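Side-chain contact in carboxylesterase (Est-2) (Archaeoglobus fulgidus, PDB 5FRD), which probably hydrolyses carboxylic esters as a thermophilic alpha/beta-hydrolase esterase, and binds a coenzyme A molecule near its active site: residues A108-G113 with E243-K248. Numbering follows the deposited sequence. Where two conformers were deposited one is given.
Sequences ALVLVG and EKFLKK
The carbonyl oxygen of Leu-109, engaged in backbone pairing with Leu-193 of strand 192-197, also lies 4.0 Å from CZ of Phe-245, an oblique approach that is not a hydrogen bond. The rest of the contact is carbon against carbon, a compact example of a helix packing on one face of a beta-sheet. Phe-245 brings CD2, CE2 and CZ obliquely against strand 108-112: CE2 reaches CB of Ala-108 at 3.8 Å and CG2 of Val-110 at the same 3.8 Å, so a single ring carbon is shared by two alternate strand residues. The neighbouring ring atoms extend the fit, CZ again meeting Ala-108 CB while CD2 lies 3.9 Å from Val-110 CG2. CB of Phe-245 already points at the strand, and CG anti to the backbone N (chi1 -179°) carries the ring on to Ala-108 and Val-110. Val-110 presents the branch beside its own backbone N, and the valine and the phenylalanine extend past one another in opposing senses. Segment 243-248, part of helix 235-249, runs nearly antiparallel to strand 108-112, at 165°, with 10.6 Å between the axes of these short segments. Beyond the pair, Val-84 of strand 83-88 touches both Ala-108 and Val-110, and Leu-193 touches both Val-110 and Phe-245. Were Phe-245 cut back to an alanine, CB of Ala-108 and CG2 of Val-110 would probably lose their ring partner and a gap would open between helix and sheet. With no hydrogen bond between the segments, the contact rests chiefly on buried apolar packing, as in the hydrophobic layer between the central sheet and its flanking helices in alpha/beta-hydrolases.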
loop_
_atom_site.group_PDB
_atom_site.type_symbol
_atom_site.label_atom_id
_atom_site.label_comp_id
_atom_site.label_asym_id
_atom_site.label_seq_id
_atom_site.Cartn_x
_atom_site.Cartn_y
_atom_site.Cartn_z
ATOM N N ALA A 108 -1.552 8.597 -11.739
ATOM C CA ALA A 108 -2.743 7.767 -11.507
ATOM C C ALA A 108 -2.572 7.147 -10.128
ATOM O O ALA A 108 -1.492 7.189 -9.556
ATOM C CB ALA A 108 -2.861 6.667 -12.543
ATOM N N LEU A 109 -3.653 6.602 -9.570
ATOM C CA LEU A 109 -3.667 5.983 -8.250
ATOM C C LEU A 109 -4.130 4.549 -8.378
ATOM O O LEU A 109 -5.071 4.285 -9.129
ATOM C CB LEU A 109 -4.604 6.720 -7.321
ATOM C CG LEU A 109 -4.134 8.028 -6.716
ATOM C CD1 LEU A 109 -5.249 8.668 -5.906
ATOM C CD2 LEU A 109 -2.966 7.791 -5.768
ATOM N N VAL A 110 -3.509 3.638 -7.647
ATOM C CA VAL A 110 -3.941 2.253 -7.561
ATOM C C VAL A 110 -4.112 2.003 -6.082
ATOM O O VAL A 110 -3.158 2.014 -5.317
ATOM C CB VAL A 110 -2.987 1.303 -8.232
ATOM C CG1 VAL A 110 -3.514 -0.131 -8.084
ATOM C CG2 VAL A 110 -2.749 1.669 -9.678
ATOM N N LEU A 111 -5.353 1.829 -5.648
ATOM C CA LEU A 111 -5.729 1.677 -4.261
ATOM C C LEU A 111 -6.039 0.204 -4.052
ATOM O O LEU A 111 -7.006 -0.320 -4.614
ATOM C CB LEU A 111 -6.941 2.535 -3.940
ATOM C CG LEU A 111 -6.714 4.029 -4.155
ATOM C CD1 LEU A 111 -8.035 4.756 -3.954
ATOM C CD2 LEU A 111 -5.629 4.576 -3.223
ATOM N N VAL A 112 -5.212 -0.464 -3.276
ATOM C CA VAL A 112 -5.258 -1.902 -3.096
ATOM C C VAL A 112 -5.548 -2.213 -1.635
ATOM O O VAL A 112 -4.791 -1.819 -0.747
ATOM C CB VAL A 112 -3.910 -2.564 -3.471
ATOM C CG1 VAL A 112 -4.065 -4.073 -3.426
ATOM C CG2 VAL A 112 -3.410 -2.107 -4.849
ATOM N N GLY A 113 -6.627 -2.955 -1.352
ATOM C CA GLY A 113 -6.890 -3.368 0.015
ATOM C C GLY A 113 -6.771 -2.205 1.000
ATOM O O GLY A 113 -5.981 -2.243 1.965
ATOM N N GLU A 243 -1.144 -4.123 -15.278
ATOM C CA GLU A 243 -0.570 -3.865 -16.599
ATOM C C GLU A 243 -1.597 -3.313 -17.586
ATOM O O GLU A 243 -1.280 -2.373 -18.356
ATOM C CB GLU A 243 0.122 -5.104 -17.150
ATOM C CG GLU A 243 0.876 -4.852 -18.449
ATOM C CD GLU A 243 2.033 -3.854 -18.308
ATOM O OE1 GLU A 243 2.688 -3.782 -17.244
ATOM O OE2 GLU A 243 2.292 -3.125 -19.281
ATOM N N LYS A 244 -2.815 -3.845 -17.569
ATOM C CA LYS A 244 -3.883 -3.330 -18.414
ATOM C C LYS A 244 -4.148 -1.852 -18.095
ATOM O O LYS A 244 -4.288 -1.011 -18.991
ATOM C CB LYS A 244 -5.151 -4.161 -18.236
ATOM C CG LYS A 244 -6.337 -3.714 -19.069
ATOM C CD LYS A 244 -7.383 -4.825 -19.139
ATOM C CE LYS A 244 -8.707 -4.337 -19.709
ATOM N NZ LYS A 244 -9.573 -3.722 -18.662
ATOM N N PHE A 245 -4.168 -1.513 -16.815
ATOM C CA PHE A 245 -4.369 -0.125 -16.386
ATOM C C PHE A 245 -3.205 0.782 -16.785
ATOM O O PHE A 245 -3.407 1.938 -17.215
ATOM C CB PHE A 245 -4.561 -0.097 -14.860
ATOM C CG PHE A 245 -4.801 1.266 -14.282
ATOM C CD1 PHE A 245 -5.991 1.933 -14.497
ATOM C CD2 PHE A 245 -3.863 1.865 -13.453
ATOM C CE1 PHE A 245 -6.236 3.166 -13.935
ATOM C CE2 PHE A 245 -4.095 3.087 -12.882
ATOM C CZ PHE A 245 -5.276 3.749 -13.122
ATOM N N LEU A 246 -1.981 0.309 -16.620
ATOM C CA LEU A 246 -0.806 1.099 -17.017
ATOM C C LEU A 246 -0.849 1.417 -18.504
ATOM O O LEU A 246 -0.502 2.528 -18.899
ATOM C CB LEU A 246 0.487 0.391 -16.626
ATOM C CG LEU A 246 0.721 0.255 -15.109
ATOM C CD1 LEU A 246 1.988 -0.543 -14.809
ATOM C CD2 LEU A 246 0.761 1.589 -14.383
ATOM N N LYS A 247 -1.282 0.457 -19.326
ATOM C CA LYS A 247 -1.495 0.699 -20.791
ATOM C C LYS A 247 -2.482 1.799 -21.010
ATOM O O LYS A 247 -2.254 2.710 -21.813
ATOM C CB LYS A 247 -2.116 -0.507 -21.534
ATOM C CG LYS A 247 -1.331 -0.939 -22.762
ATOM C CD LYS A 247 -2.149 -1.842 -23.693
ATOM C CE LYS A 247 -1.672 -1.819 -25.171
ATOM N NZ LYS A 247 -2.191 -0.611 -25.879
ATOM N N LYS A 248 -3.602 1.733 -20.297
ATOM C CA LYS A 248 -4.662 2.724 -20.407
ATOM C C LYS A 248 -4.176 4.137 -20.090
ATOM O O LYS A 248 -4.521 5.087 -20.782
ATOM C CB LYS A 248 -5.830 2.357 -19.498
ATOM C CG LYS A 248 -7.027 3.293 -19.613
ATOM C CD LYS A 248 -8.169 2.841 -18.727
ATOM C CE LYS A 248 -8.178 3.587 -17.400
ATOM N NZ LYS A 248 -8.871 4.898 -17.524
#